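Local structure of uncharacterized protein (Legionella longbeachae NSW150, 4JZA) at residues A[55-60]-A[76-81]. The protein probably removes the 3-phosphate from phosphoinositide lipids, a phosphatase activity linked to lipid metabolism at the pathogen-host interface. Residues are numbered along the deposited sequence; the frame is centred on the assembly and turned at random.
Sequences AFYFLI and TLKAYV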
loop_
_atom_site.group_PDB
_atom_site.type_symbol
_atom_site.label_atom_id
_atom_site.label_comp_id
_atom_site.label_asym_id
_atom_site.label_seq_id
_atom_site.Cartn_x
_atom_site.Cartn_y
_atom_site.Cartn_z
ATOM N N ALA A 55 2.622 4.803 11.267
ATOM C CA ALA A 55 2.371 3.465 10.795
ATOM C C ALA A 55 3.061 2.413 11.642
ATOM O O ALA A 55 2.553 1.286 11.781
ATOM C CB ALA A 55 2.776 3.308 9.347
ATOM N N PHE A 56 4.239 2.745 12.165
ATOM C CA PHE A 56 4.872 1.821 13.120
ATOM C C PHE A 56 3.978 1.607 14.339
ATOM O O PHE A 56 3.791 0.462 14.756
ATOM C CB PHE A 56 6.252 2.266 13.593
ATOM C CG PHE A 56 6.911 1.299 14.537
ATOM C CD1 PHE A 56 6.293 0.205 14.992
ATOM C CD2 PHE A 56 8.157 1.469 14.893
ATOM C CE1 PHE A 56 6.905 -0.679 15.849
ATOM C CE2 PHE A 56 8.789 0.567 15.723
ATOM C CZ PHE A 56 8.155 -0.492 16.207
ATOM N N TYR A 57 3.443 2.693 14.896
ATOM C CA TYR A 57 2.562 2.593 16.032
ATOM C C TYR A 57 1.331 1.773 15.711
ATOM O O TYR A 57 0.944 0.923 16.508
ATOM C CB TYR A 57 2.153 3.960 16.567
ATOM C CG TYR A 57 3.171 4.531 17.508
ATOM C CD1 TYR A 57 4.424 4.891 17.056
ATOM C CD2 TYR A 57 2.891 4.685 18.863
ATOM C CE1 TYR A 57 5.374 5.424 17.910
ATOM C CE2 TYR A 57 3.833 5.216 19.736
ATOM C CZ TYR A 57 5.075 5.597 19.249
ATOM O OH TYR A 57 6.034 6.143 20.099
ATOM N N PHE A 58 0.723 1.971 14.550
ATOM C CA PHE A 58 -0.407 1.131 14.214
ATOM C C PHE A 58 -0.013 -0.334 14.248
ATOM O O PHE A 58 -0.770 -1.203 14.697
ATOM C CB PHE A 58 -0.897 1.452 12.827
ATOM C CG PHE A 58 -2.179 0.768 12.471
ATOM C CD1 PHE A 58 -2.162 -0.475 11.902
ATOM C CD2 PHE A 58 -3.387 1.395 12.691
ATOM C CE1 PHE A 58 -3.313 -1.105 11.586
ATOM C CE2 PHE A 58 -4.563 0.772 12.372
ATOM C CZ PHE A 58 -4.521 -0.479 11.816
ATOM N N LEU A 59 1.163 -0.615 13.727
ATOM C CA LEU A 59 1.641 -1.986 13.557
ATOM C C LEU A 59 1.796 -2.646 14.902
ATOM O O LEU A 59 1.354 -3.783 15.117
ATOM C CB LEU A 59 2.969 -1.961 12.789
ATOM C CG LEU A 59 3.675 -3.281 12.572
ATOM C CD1 LEU A 59 2.855 -4.287 11.790
ATOM C CD2 LEU A 59 5.012 -3.004 11.902
ATOM N N ILE A 60 2.418 -1.924 15.823
ATOM C CA ILE A 60 2.763 -2.511 17.106
ATOM C C ILE A 60 1.533 -2.693 17.987
ATOM O O ILE A 60 1.454 -3.662 18.746
ATOM C CB ILE A 60 3.912 -1.758 17.807
ATOM C CG1 ILE A 60 4.539 -2.641 18.885
ATOM C CG2 ILE A 60 3.449 -0.437 18.377
ATOM C CD1 ILE A 60 5.959 -2.236 19.254
ATOM N N THR A 76 10.445 -0.113 24.809
ATOM C CA THR A 76 11.757 0.145 24.251
ATOM C C THR A 76 11.682 0.426 22.739
ATOM O O THR A 76 12.348 1.349 22.277
ATOM C CB THR A 76 12.720 -1.008 24.497
ATOM O OG1 THR A 76 13.007 -1.139 25.905
ATOM C CG2 THR A 76 14.019 -0.763 23.743
ATOM N N LEU A 77 10.897 -0.351 21.979
ATOM C CA LEU A 77 10.758 -0.098 20.546
ATOM C C LEU A 77 10.219 1.268 20.212
ATOM O O LEU A 77 10.765 2.011 19.387
ATOM C CB LEU A 77 9.834 -1.111 19.912
ATOM C CG LEU A 77 10.365 -2.546 20.054
ATOM C CD1 LEU A 77 9.681 -3.536 19.128
ATOM C CD2 LEU A 77 11.859 -2.618 19.820
ATOM N N LYS A 78 9.146 1.635 20.869
ATOM C CA LYS A 78 8.536 2.919 20.624
ATOM C C LYS A 78 9.478 4.039 21.004
ATOM O O LYS A 78 9.522 5.059 20.358
ATOM C CB LYS A 78 7.245 3.046 21.416
ATOM C CG LYS A 78 6.102 2.222 20.883
ATOM C CD LYS A 78 4.960 2.233 21.882
ATOM C CE LYS A 78 3.729 1.650 21.216
ATOM N NZ LYS A 78 2.540 1.510 22.102
ATOM N N ALA A 79 10.209 3.901 22.078
ATOM C CA ALA A 79 11.140 4.970 22.399
ATOM C C ALA A 79 12.191 5.079 21.271
ATOM O O ALA A 79 12.537 6.199 20.872
ATOM C CB ALA A 79 11.786 4.769 23.766
ATOM N N TYR A 80 12.659 3.947 20.740
ATOM C CA TYR A 80 13.692 3.968 19.680
ATOM C C TYR A 80 13.177 4.627 18.413
ATOM O O TYR A 80 13.801 5.469 17.806
ATOM C CB TYR A 80 14.206 2.549 19.354
ATOM C CG TYR A 80 15.152 2.483 18.174
ATOM C CD1 TYR A 80 16.418 3.027 18.244
ATOM C CD2 TYR A 80 14.775 1.857 16.990
ATOM C CE1 TYR A 80 17.284 2.967 17.169
ATOM C CE2 TYR A 80 15.632 1.785 15.904
ATOM C CZ TYR A 80 16.886 2.353 15.995
ATOM O OH TYR A 80 17.756 2.322 14.912
ATOM N N VAL A 81 11.994 4.257 18.042
ATOM C CA VAL A 81 11.333 4.872 16.916
ATOM C C VAL A 81 11.058 6.325 17.085
ATOM O O VAL A 81 11.233 7.070 16.153
ATOM C CB VAL A 81 10.077 4.095 16.649
ATOM C CG1 VAL A 81 9.120 4.881 15.829
ATOM C CG2 VAL A 81 10.533 2.860 15.929
#
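Y57 OH is gripped by one hydrogen bond, to D82 OD1, just past the end of segment 76-81; K78 NZ likewise finds its partner just beyond segment 55-60, in a salt bridge to D61 OD1. Between the segments themselves no hydrogen bond forms. With NZ paired to D61, the K78 chain, extended beyond CG, crosses the Y57 ring obliquely: CG sits 4.3 Å from the ring centroid in an off-centre CH-pi contact, and K78 CE ends 3.5 Å from I60 CG2. The two helices, 41-62 and 74-87, form an antiparallel hairpin, their short segments running at 173° with axes 11.0 Å apart. Next to the Y57–K78 pair, F56, I60, L77 and V81 make the apolar part of the contact. With CG anti to its backbone N (chi1 -178°), F56 reaches across so that V81 CG2 lies at the ring edge, while F56 CZ comes 4.1 Å from L77 CB. I60, its CG1 likewise anti to N, sends CD1 to within 3.9 Å of L77 CD1. Helix 95-116 covers this layer, L112 touching F56 and N116 touching L77, and W117, in the loop that follows, touches F56 and I60.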